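Local coordinates for Alpha/beta hydrolase fold protein (Marinomonas mediterranea, PDB 6CXT) that carries a pyrrole-2-carbonyl thioester on the phosphopantetheine arm of its carrier domain, presenting it to a flavin-dependent oxidase in pyrrole biosynthesis, at residues N11-G16 against G31-L36; V39-H44 against E61-V66. All blocks are in the same frame, centred on the assembly; numbering follows the deposited sequence.

Contact 1 (N11-G16 against G31-L36); sequences NDLLEG and GILDSL. With FK4 (S-[2-({N-[(2R)-2-hydroxy-4-{[(R)-hydroxy(oxo)-lambda~5~-phosphanyl]oxy}-3,3-dimethylbutanoyl]-beta-alanyl}amino)ethyl] 1H-pyrrole-2-carbothioate), chain C.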
ATOM      1  N   ASN A  11     -14.359 -26.338  21.247  1.00 39.33           N
ATOM      2  CA  ASN A  11     -13.463 -26.403  20.088  1.00 45.89           C
ATOM      3  C   ASN A  11     -13.449 -25.114  19.285  1.00 42.30           C
ATOM      4  O   ASN A  11     -12.403 -24.492  19.188  1.00 45.06           O
ATOM      5  CB  ASN A  11     -13.756 -27.627  19.224  1.00 48.99           C
ATOM      6  CG  ASN A  11     -13.270 -28.913  19.884  1.00 57.58           C
ATOM      7  OD1 ASN A  11     -12.261 -28.937  20.599  1.00 61.33           O
ATOM      8  ND2 ASN A  11     -13.997 -29.981  19.660  1.00 60.89           N
ATOM      9  N   ASP A  12     -14.629 -24.718  18.791  1.00 37.51           N
ATOM     10  CA  ASP A  12     -14.841 -23.493  18.043  1.00 37.36           C
ATOM     11  C   ASP A  12     -14.733 -22.212  18.878  1.00 38.73           C
ATOM     12  O   ASP A  12     -14.052 -21.281  18.445  1.00 37.14           O
ATOM     13  CB  ASP A  12     -16.157 -23.539  17.272  1.00 36.46           C
ATOM     14  CG  ASP A  12     -16.116 -24.515  16.078  1.00 40.90           C
ATOM     15  OD1 ASP A  12     -15.423 -25.549  16.192  1.00 38.75           O
ATOM     16  OD2 ASP A  12     -16.798 -24.254  15.055  1.00 39.18           O
ATOM     17  N   LEU A  13     -15.379 -22.141  20.050  1.00 35.09           N
ATOM     18  CA  LEU A  13     -15.346 -20.898  20.804  1.00 33.11           C
ATOM     19  C   LEU A  13     -14.143 -20.771  21.706  1.00 37.79           C
ATOM     20  O   LEU A  13     -13.540 -19.718  21.764  1.00 39.32           O
ATOM     21  CB  LEU A  13     -16.672 -20.582  21.518  1.00 32.12           C
ATOM     22  CG  LEU A  13     -17.977 -20.697  20.722  1.00 32.30           C
ATOM     23  CD1 LEU A  13     -19.169 -20.150  21.512  1.00 32.30           C
ATOM     24  CD2 LEU A  13     -17.984 -20.031  19.335  1.00 33.78           C
ATOM     25  N   LEU A  14     -13.749 -21.825  22.404  1.00 38.04           N
ATOM     26  CA  LEU A  14     -12.665 -21.647  23.370  1.00 43.05           C
ATOM     27  C   LEU A  14     -11.340 -22.213  22.888  1.00 48.34           C
ATOM     28  O   LEU A  14     -10.279 -21.921  23.482  1.00 44.81           O
ATOM     29  CB  LEU A  14     -13.051 -22.264  24.730  1.00 49.36           C
ATOM     30  CG  LEU A  14     -14.221 -21.566  25.430  1.00 51.48           C
ATOM     31  CD1 LEU A  14     -14.793 -22.439  26.541  1.00 48.53           C
ATOM     32  CD2 LEU A  14     -13.843 -20.163  25.911  1.00 44.89           C
ATOM     33  N   GLU A  15     -11.414 -23.046  21.841  1.00 48.81           N
ATOM     34  CA  GLU A  15     -10.243 -23.704  21.269  1.00 56.00           C
ATOM     35  C   GLU A  15      -9.381 -24.395  22.341  1.00 60.31           C
ATOM     36  O   GLU A  15      -9.808 -25.385  22.975  1.00 60.38           O
ATOM     37  CB  GLU A  15      -9.427 -22.677  20.462  1.00 50.16           C
ATOM     38  CG  GLU A  15     -10.228 -21.976  19.363  1.00 46.74           C
ATOM     39  CD  GLU A  15      -9.379 -21.652  18.131  1.00 44.13           C
ATOM     40  OE1 GLU A  15      -9.985 -21.366  17.077  1.00 33.05           O
ATOM     41  OE2 GLU A  15      -8.125 -21.707  18.230  1.00 38.67           O
ATOM     42  N   GLY A  16      -8.186 -23.841  22.554  1.00 64.98           N
ATOM     43  CA  GLY A  16      -7.297 -24.247  23.644  1.00 85.25           C
ATOM     44  C   GLY A  16      -7.948 -24.245  25.028  1.00 90.40           C
ATOM     45  O   GLY A  16      -8.633 -23.286  25.418  1.00 82.82           O
ATOM     46  N   GLY A  31     -17.883 -14.700  30.236  1.00 35.35           N
ATOM     47  CA  GLY A  31     -17.498 -13.970  29.017  1.00 36.45           C
ATOM     48  C   GLY A  31     -17.320 -14.892  27.829  1.00 35.86           C
ATOM     49  O   GLY A  31     -16.821 -14.484  26.773  1.00 33.38           O
ATOM     50  N   ILE A  32     -17.750 -16.146  27.973  1.00 32.16           N
ATOM     51  CA  ILE A  32     -17.621 -17.126  26.908  1.00 30.43           C
ATOM     52  C   ILE A  32     -18.548 -16.767  25.745  1.00 34.29           C
ATOM     53  O   ILE A  32     -18.156 -16.873  24.559  1.00 33.07           O
ATOM     54  CB  ILE A  32     -17.900 -18.555  27.461  1.00 32.59           C
ATOM     55  CG1 ILE A  32     -16.789 -18.941  28.478  1.00 33.08           C
ATOM     56  CG2 ILE A  32     -18.068 -19.553  26.332  1.00 30.93           C
ATOM     57  CD1 ILE A  32     -17.085 -20.224  29.278  1.00 34.76           C
ATOM     58  N   LEU A  33     -19.768 -16.333  26.060  1.00 29.50           N
ATOM     59  CA  LEU A  33     -20.701 -15.905  25.041  1.00 31.06           C
ATOM     60  C   LEU A  33     -20.680 -14.387  25.002  1.00 32.83           C
ATOM     61  O   LEU A  33     -20.926 -13.722  26.012  1.00 30.11           O
ATOM     62  CB  LEU A  33     -22.138 -16.336  25.305  1.00 34.45           C
ATOM     63  CG  LEU A  33     -22.508 -17.788  25.151  1.00 41.67           C
ATOM     64  CD1 LEU A  33     -24.030 -17.872  25.109  1.00 41.62           C
ATOM     65  CD2 LEU A  33     -21.896 -18.374  23.890  1.00 44.54           C
ATOM     66  N   ASP A  34     -20.312 -13.840  23.864  1.00 31.96           N
ATOM     67  CA  ASP A  34     -20.249 -12.401  23.658  1.00 28.27           C
ATOM     68  C   ASP A  34     -20.793 -12.058  22.270  1.00 28.07           C
ATOM     69  O   ASP A  34     -21.274 -12.911  21.602  1.00 23.50           O
ATOM     70  CB  ASP A  34     -18.849 -11.849  23.916  1.00 29.40           C
ATOM     71  CG  ASP A  34     -17.785 -12.383  22.935  1.00 32.97           C
ATOM     72  OD1 ASP A  34     -18.093 -12.763  21.816  1.00 32.57           O
ATOM     73  OD2 ASP A  34     -16.632 -12.416  23.312  1.00 35.02           O
ATOM     74  N   SER A  35     -20.690 -10.807  21.850  1.00 22.56           N
ATOM     75  CA  SER A  35     -21.286 -10.434  20.583  1.00 21.51           C
ATOM     76  C   SER A  35     -20.765 -11.290  19.389  1.00 19.44           C
ATOM     77  O   SER A  35     -21.529 -11.613  18.489  1.00 21.36           O
ATOM     78  CB  SER A  35     -20.888  -8.973  20.303  1.00 23.35           C
ATOM     79  OG  SER A  35     -21.190  -8.697  18.952  1.00 25.41           O
ATOM     80  N   LEU A  36     -19.471 -11.601  19.398  1.00 21.31           N
ATOM     81  CA  LEU A  36     -18.854 -12.389  18.294  1.00 22.28           C
ATOM     82  C   LEU A  36     -19.185 -13.909  18.459  1.00 22.60           C
ATOM     83  O   LEU A  36     -19.680 -14.516  17.503  1.00 21.93           O
ATOM     84  CB  LEU A  36     -17.352 -12.159  18.259  1.00 21.53           C
ATOM     85  CG  LEU A  36     -17.005 -10.668  17.916  1.00 24.34           C
ATOM     86  CD1 LEU A  36     -15.518 -10.538  17.772  1.00 25.97           C
ATOM     87  CD2 LEU A  36     -17.659 -10.117  16.649  1.00 23.39           C
TER
HETATM   88  O01 FK4 C 100     -21.977  -7.104  17.139  1.00 24.35           O
HETATM   89  P02 FK4 C 100     -21.605  -7.174  18.657  1.00 27.76           P
HETATM   90  O03 FK4 C 100     -20.361  -6.336  19.118  1.00 25.44           O
HETATM   91  C04 FK4 C 100     -19.260  -6.230  18.263  1.00 24.44           C
HETATM   92  C05 FK4 C 100     -17.947  -5.982  18.941  1.00 26.00           C
HETATM   93  C06 FK4 C 100     -16.866  -5.846  17.836  1.00 25.44           C
HETATM   94  C07 FK4 C 100     -17.658  -7.193  19.870  1.00 25.66           C
HETATM   95  C08 FK4 C 100     -17.994  -4.722  19.845  1.00 24.19           C
HETATM   96  O09 FK4 C 100     -16.908  -4.649  20.737  1.00 25.71           O
HETATM   97  C10 FK4 C 100     -18.144  -3.408  19.053  1.00 24.13           C
HETATM   98  N11 FK4 C 100     -17.042  -2.480  19.258  1.00 22.76           N
HETATM   99  C12 FK4 C 100     -17.068  -1.248  18.553  1.00 23.12           C
HETATM  100  C13 FK4 C 100     -17.752  -0.130  19.370  1.00 22.02           C
HETATM  101  C14 FK4 C 100     -18.338   0.920  18.525  1.00 21.27           C
HETATM  102  N15 FK4 C 100     -18.399   2.132  19.221  1.00 21.89           N
HETATM  103  C16 FK4 C 100     -19.034   3.290  18.588  1.00 19.96           C
HETATM  104  C17 FK4 C 100     -19.635   4.250  19.633  1.00 20.14           C
HETATM  105  S18 FK4 C 100     -20.805   5.375  18.927  1.00 25.99           S
HETATM  106  C19 FK4 C 100     -19.809   6.293  17.751  1.00 27.39           C
HETATM  107  C20 FK4 C 100     -20.696   7.384  17.298  1.00 28.49           C
HETATM  108  C21 FK4 C 100     -20.360   8.516  16.589  1.00 34.29           C
HETATM  109  C22 FK4 C 100     -21.574   9.206  16.386  1.00 29.40           C
HETATM  110  C23 FK4 C 100     -22.622   8.471  16.992  1.00 33.58           C
HETATM  111  N24 FK4 C 100     -22.109   7.352  17.545  1.00 26.49           N
HETATM  112  O25 FK4 C 100     -18.562   6.257  17.853  1.00 23.75           O
HETATM  113  O26 FK4 C 100     -18.759   0.752  17.384  1.00 21.54           O
HETATM  114  O27 FK4 C 100     -19.086  -3.138  18.233  1.00 24.87           O
HETATM  115  O28 FK4 C 100     -22.788  -6.698  19.434  1.00 28.79           O

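Contact 2 (V39-H44 against E61-V66); sequences VLLLAH and EHFENV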
ATOM      1  N   VAL A  39     -22.687 -15.053  17.463  1.00 24.97           N
ATOM      2  CA  VAL A  39     -22.957 -15.235  16.041  1.00 23.13           C
ATOM      3  C   VAL A  39     -22.585 -16.657  15.616  1.00 21.02           C
ATOM      4  O   VAL A  39     -23.329 -17.296  14.879  1.00 24.25           O
ATOM      5  CB  VAL A  39     -22.233 -14.146  15.164  1.00 24.91           C
ATOM      6  CG1 VAL A  39     -22.558 -14.363  13.667  1.00 26.67           C
ATOM      7  CG2 VAL A  39     -22.749 -12.770  15.582  1.00 23.71           C
ATOM      8  N   LEU A  40     -21.433 -17.119  16.057  1.00 21.60           N
ATOM      9  CA  LEU A  40     -20.952 -18.445  15.634  1.00 24.89           C
ATOM     10  C   LEU A  40     -21.888 -19.540  16.269  1.00 27.99           C
ATOM     11  O   LEU A  40     -22.265 -20.537  15.627  1.00 25.00           O
ATOM     12  CB  LEU A  40     -19.495 -18.646  16.093  1.00 23.55           C
ATOM     13  CG  LEU A  40     -18.469 -17.648  15.439  1.00 26.78           C
ATOM     14  CD1 LEU A  40     -17.070 -17.975  15.898  1.00 25.75           C
ATOM     15  CD2 LEU A  40     -18.578 -17.692  13.932  1.00 25.59           C
ATOM     16  N   LEU A  41     -22.225 -19.329  17.541  1.00 28.11           N
ATOM     17  CA  LEU A  41     -23.110 -20.281  18.246  1.00 28.14           C
ATOM     18  C   LEU A  41     -24.473 -20.333  17.527  1.00 29.85           C
ATOM     19  O   LEU A  41     -24.959 -21.415  17.192  1.00 34.23           O
ATOM     20  CB  LEU A  41     -23.274 -19.842  19.704  1.00 30.22           C
ATOM     21  CG  LEU A  41     -24.181 -20.763  20.588  1.00 29.52           C
ATOM     22  CD1 LEU A  41     -23.595 -22.170  20.737  1.00 31.38           C
ATOM     23  CD2 LEU A  41     -24.342 -20.117  21.958  1.00 30.56           C
ATOM     24  N   LEU A  42     -25.075 -19.173  17.256  1.00 29.09           N
ATOM     25  CA  LEU A  42     -26.355 -19.167  16.583  1.00 31.13           C
ATOM     26  C   LEU A  42     -26.294 -19.842  15.234  1.00 36.45           C
ATOM     27  O   LEU A  42     -27.278 -20.465  14.838  1.00 38.58           O
ATOM     28  CB  LEU A  42     -26.988 -17.770  16.444  1.00 33.67           C
ATOM     29  CG  LEU A  42     -27.332 -17.025  17.735  1.00 36.84           C
ATOM     30  CD1 LEU A  42     -27.987 -15.685  17.436  1.00 35.15           C
ATOM     31  CD2 LEU A  42     -28.233 -17.879  18.639  1.00 35.60           C
ATOM     32  N   ALA A  43     -25.166 -19.726  14.520  1.00 35.17           N
ATOM     33  CA  ALA A  43     -25.054 -20.368  13.185  1.00 35.19           C
ATOM     34  C   ALA A  43     -24.971 -21.884  13.355  1.00 33.86           C
ATOM     35  O   ALA A  43     -25.645 -22.630  12.643  1.00 33.18           O
ATOM     36  CB  ALA A  43     -23.826 -19.835  12.403  1.00 33.31           C
ATOM     37  N   HIS A  44     -24.161 -22.320  14.322  1.00 35.42           N
ATOM     38  CA  HIS A  44     -24.032 -23.744  14.660  1.00 37.04           C
ATOM     39  C   HIS A  44     -25.398 -24.343  14.999  1.00 40.21           C
ATOM     40  O   HIS A  44     -25.757 -25.393  14.477  1.00 44.55           O
ATOM     41  CB  HIS A  44     -23.084 -23.913  15.830  1.00 40.33           C
ATOM     42  CG  HIS A  44     -23.118 -25.281  16.442  1.00 47.72           C
ATOM     43  ND1 HIS A  44     -24.017 -25.635  17.430  1.00 50.84           N
ATOM     44  CD2 HIS A  44     -22.373 -26.385  16.199  1.00 47.56           C
ATOM     45  CE1 HIS A  44     -23.813 -26.894  17.778  1.00 51.68           C
ATOM     46  NE2 HIS A  44     -22.815 -27.369  17.053  1.00 53.71           N
ATOM     47  N   GLU A  61     -31.711 -15.919  30.785  1.00 40.24           N
ATOM     48  CA  GLU A  61     -32.346 -17.149  31.315  1.00 46.08           C
ATOM     49  C   GLU A  61     -31.901 -18.310  30.419  1.00 45.29           C
ATOM     50  O   GLU A  61     -31.294 -19.276  30.904  1.00 41.97           O
ATOM     51  CB  GLU A  61     -33.885 -17.046  31.422  1.00 45.62           C
ATOM     52  CG  GLU A  61     -34.393 -15.914  32.337  1.00 61.19           C
ATOM     53  CD  GLU A  61     -34.759 -14.597  31.597  1.00 69.51           C
ATOM     54  OE1 GLU A  61     -35.894 -14.525  31.052  1.00 71.93           O
ATOM     55  OE2 GLU A  61     -33.944 -13.622  31.572  1.00 60.08           O
ATOM     56  N   HIS A  62     -32.150 -18.184  29.114  1.00 37.89           N
ATOM     57  CA  HIS A  62     -31.739 -19.233  28.175  1.00 40.41           C
ATOM     58  C   HIS A  62     -30.226 -19.449  27.988  1.00 36.12           C
ATOM     59  O   HIS A  62     -29.806 -20.588  27.752  1.00 36.61           O
ATOM     60  CB  HIS A  62     -32.430 -19.045  26.834  1.00 38.64           C
ATOM     61  CG  HIS A  62     -33.915 -18.946  26.953  1.00 45.64           C
ATOM     62  ND1 HIS A  62     -34.642 -17.910  26.405  1.00 46.45           N
ATOM     63  CD2 HIS A  62     -34.811 -19.740  27.591  1.00 45.90           C
ATOM     64  CE1 HIS A  62     -35.925 -18.082  26.680  1.00 47.97           C
ATOM     65  NE2 HIS A  62     -36.054 -19.184  27.398  1.00 47.19           N
ATOM     66  N   PHE A  63     -29.413 -18.402  28.128  1.00 31.16           N
ATOM     67  CA  PHE A  63     -27.988 -18.498  27.754  1.00 29.71           C
ATOM     68  C   PHE A  63     -27.116 -18.568  28.958  1.00 35.42           C
ATOM     69  O   PHE A  63     -25.873 -18.470  28.889  1.00 31.69           O
ATOM     70  CB  PHE A  63     -27.582 -17.393  26.774  1.00 28.03           C
ATOM     71  CG  PHE A  63     -28.155 -17.598  25.405  1.00 27.20           C
ATOM     72  CD1 PHE A  63     -29.493 -17.263  25.112  1.00 27.27           C
ATOM     73  CD2 PHE A  63     -27.373 -18.204  24.400  1.00 27.56           C
ATOM     74  CE1 PHE A  63     -30.036 -17.497  23.830  1.00 28.28           C
ATOM     75  CE2 PHE A  63     -27.913 -18.444  23.142  1.00 26.71           C
ATOM     76  CZ  PHE A  63     -29.228 -18.075  22.840  1.00 27.64           C
ATOM     77  N   GLU A  64     -27.756 -18.865  30.081  1.00 30.83           N
ATOM     78  CA  GLU A  64     -26.989 -18.988  31.292  1.00 28.08           C
ATOM     79  C   GLU A  64     -25.894 -20.036  31.174  1.00 27.16           C
ATOM     80  O   GLU A  64     -24.731 -19.808  31.582  1.00 29.62           O
ATOM     81  CB  GLU A  64     -27.941 -19.305  32.475  1.00 32.40           C
ATOM     82  CG  GLU A  64     -27.182 -19.350  33.774  1.00 32.72           C
ATOM     83  CD  GLU A  64     -28.033 -19.700  34.976  1.00 39.75           C
ATOM     84  OE1 GLU A  64     -29.250 -20.016  34.843  1.00 34.84           O
ATOM     85  OE2 GLU A  64     -27.428 -19.650  36.054  1.00 39.59           O
ATOM     86  N   ASN A  65     -26.234 -21.193  30.628  1.00 30.93           N
ATOM     87  CA  ASN A  65     -25.269 -22.278  30.545  1.00 29.31           C
ATOM     88  C   ASN A  65     -25.751 -23.212  29.460  1.00 24.69           C
ATOM     89  O   ASN A  65     -26.809 -22.959  28.839  1.00 27.31           O
ATOM     90  CB  ASN A  65     -25.109 -23.011  31.904  1.00 32.39           C
ATOM     91  CG  ASN A  65     -26.458 -23.505  32.464  1.00 34.53           C
ATOM     92  OD1 ASN A  65     -27.264 -24.102  31.732  1.00 31.94           O
ATOM     93  ND2 ASN A  65     -26.718 -23.209  33.759  1.00 32.85           N
ATOM     94  N   VAL A  66     -24.966 -24.274  29.220  1.00 27.02           N
ATOM     95  CA  VAL A  66     -25.289 -25.251  28.164  1.00 30.15           C
ATOM     96  C   VAL A  66     -26.658 -25.957  28.422  1.00 31.71           C
ATOM     97  O   VAL A  66     -27.474 -26.165  27.500  1.00 29.87           O
ATOM     98  CB  VAL A  66     -24.106 -26.239  27.943  1.00 32.37           C
ATOM     99  CG1 VAL A  66     -24.490 -27.403  27.040  1.00 31.20           C
ATOM    100  CG2 VAL A  66     -22.902 -25.502  27.306  1.00 32.65           C
TER

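Contact 1 (N11-G16 against G31-L36)
Leu13, the last residue of helix 7-13, and Leu14 just after it reach over to Leu33 and Ile32 in the loop that leads into helix 35-49. Leu13 can be followed outward: CB points at the loop, and CG lies opposite the carbonyl carbon (chi1 -48°), where the chain forks. One branch, CD1, touches CD2 of Leu33 at 4.0 Å, the two side chains meeting at a slant. Ser37 and Leu40 of helix 35-49 also touch Leu13. CB of Leu33 points away from Leu13, but the chain bends back and offers its CD2 methyl. One residue on from Leu13, Leu14 CD2 rests against CG1 of Ile32 at 4.1 Å; these side chains lie roughly perpendicular, and Ile9 of helix 7-13 flanks both. The CA atoms of Leu13 and Ile32 are 7.5 Å apart, and the joint is wholly apolar, made by branch methyls and a methylene. Beyond these leucines the loop turns polar. Asp34 sits at the N-cap of helix 35-49, and its OD1 accepts a weak, bent bond from Leu36 N (3.0 Å, 123°). Ser37 OG is hydrogen-bonded to Ile32 O and to Asp34 N, tying the loop to the first turn. Next comes Ser35, whose OG is covalently joined to P02 of the phosphopantetheine group at 1.6 Å, with Tyr178 of a Butyryl-CoA dehydrogenase chain packed on the serine. An Asp-Ser-Leu sequence at the start of a helix, with the serine phosphopantetheinylated, is the attachment site of carrier proteins.

Contact 2 (V39-H44 against E61-V66)
Phe63 lays its ring beside the ends of two consecutive leucines of helix 35-49, Leu41 and Leu42, with its CB pointing at the helix. Leu41 comes in at the ring's edge, close to the ring plane: its CD2 methyl is 4.1 Å from Phe63 CE2. Extended away from its own backbone N (chi1 180°), Leu41 runs out toward the loop, and the two side chains run alongside, heading opposite ways. Leu42 CD2 approaches the neighbouring ring atom, Phe63 CZ, obliquely at 4.3 Å. Its CB points neither at the loop nor away from it, and contact is made by the CD2 methyl. The backbones stay well apart, with 10.8 Å between the CA atoms of Leu41 and Phe63, and side chains alone span the gap. Leu69 of helix 66-75 touches both Leu41 and Phe63, while Leu72 closes on the phenyl ring as well. Phe8 of helix 7-13 reaches Leu41, and Ile53 and Ile58 cover Leu42. Three helices therefore converge on this point. Two residues after Phe63, Asn65 forms the N-cap of helix 66-75, its OD1 accepting from Thr68 N, while Thr68 OG1 is bonded to His62 O; this fastens the loop that carries Phe63 to the helix it enters. Two methyls beside an aromatic ring, with Leu41 and Phe63 buried, give the contact no polar direction: its hold comes from dispersion and the exclusion of water, consistent with a hydrophobic centre for a small helical carrier domain.

Overall arrangement
Contact 1 and contact 2 follow one another along the chain, share helix 35-49 and lie about 10 Å apart, centre to centre. Leu33 bridges them, with CD1 3.4 Å from Phe63 CD2 and CD2 3.6 Å from Leu41 CD2; a second link joins Leu13 CD2 to Leu40 CB at 3.8 Å. One apolar interior thus runs from the end of helix 7-13 to the loop before helix 66-75. The phosphopantetheine arm is attached at Ser35, in segment 31-36 of contact 1, two residues after Leu33, while the side chain of Leu42 in contact 2 stays about 10 Å from it. The arm is hydrogen-bonded to Butyryl-CoA dehydrogenase, at residues including Arg243 and Ser363 of that protein.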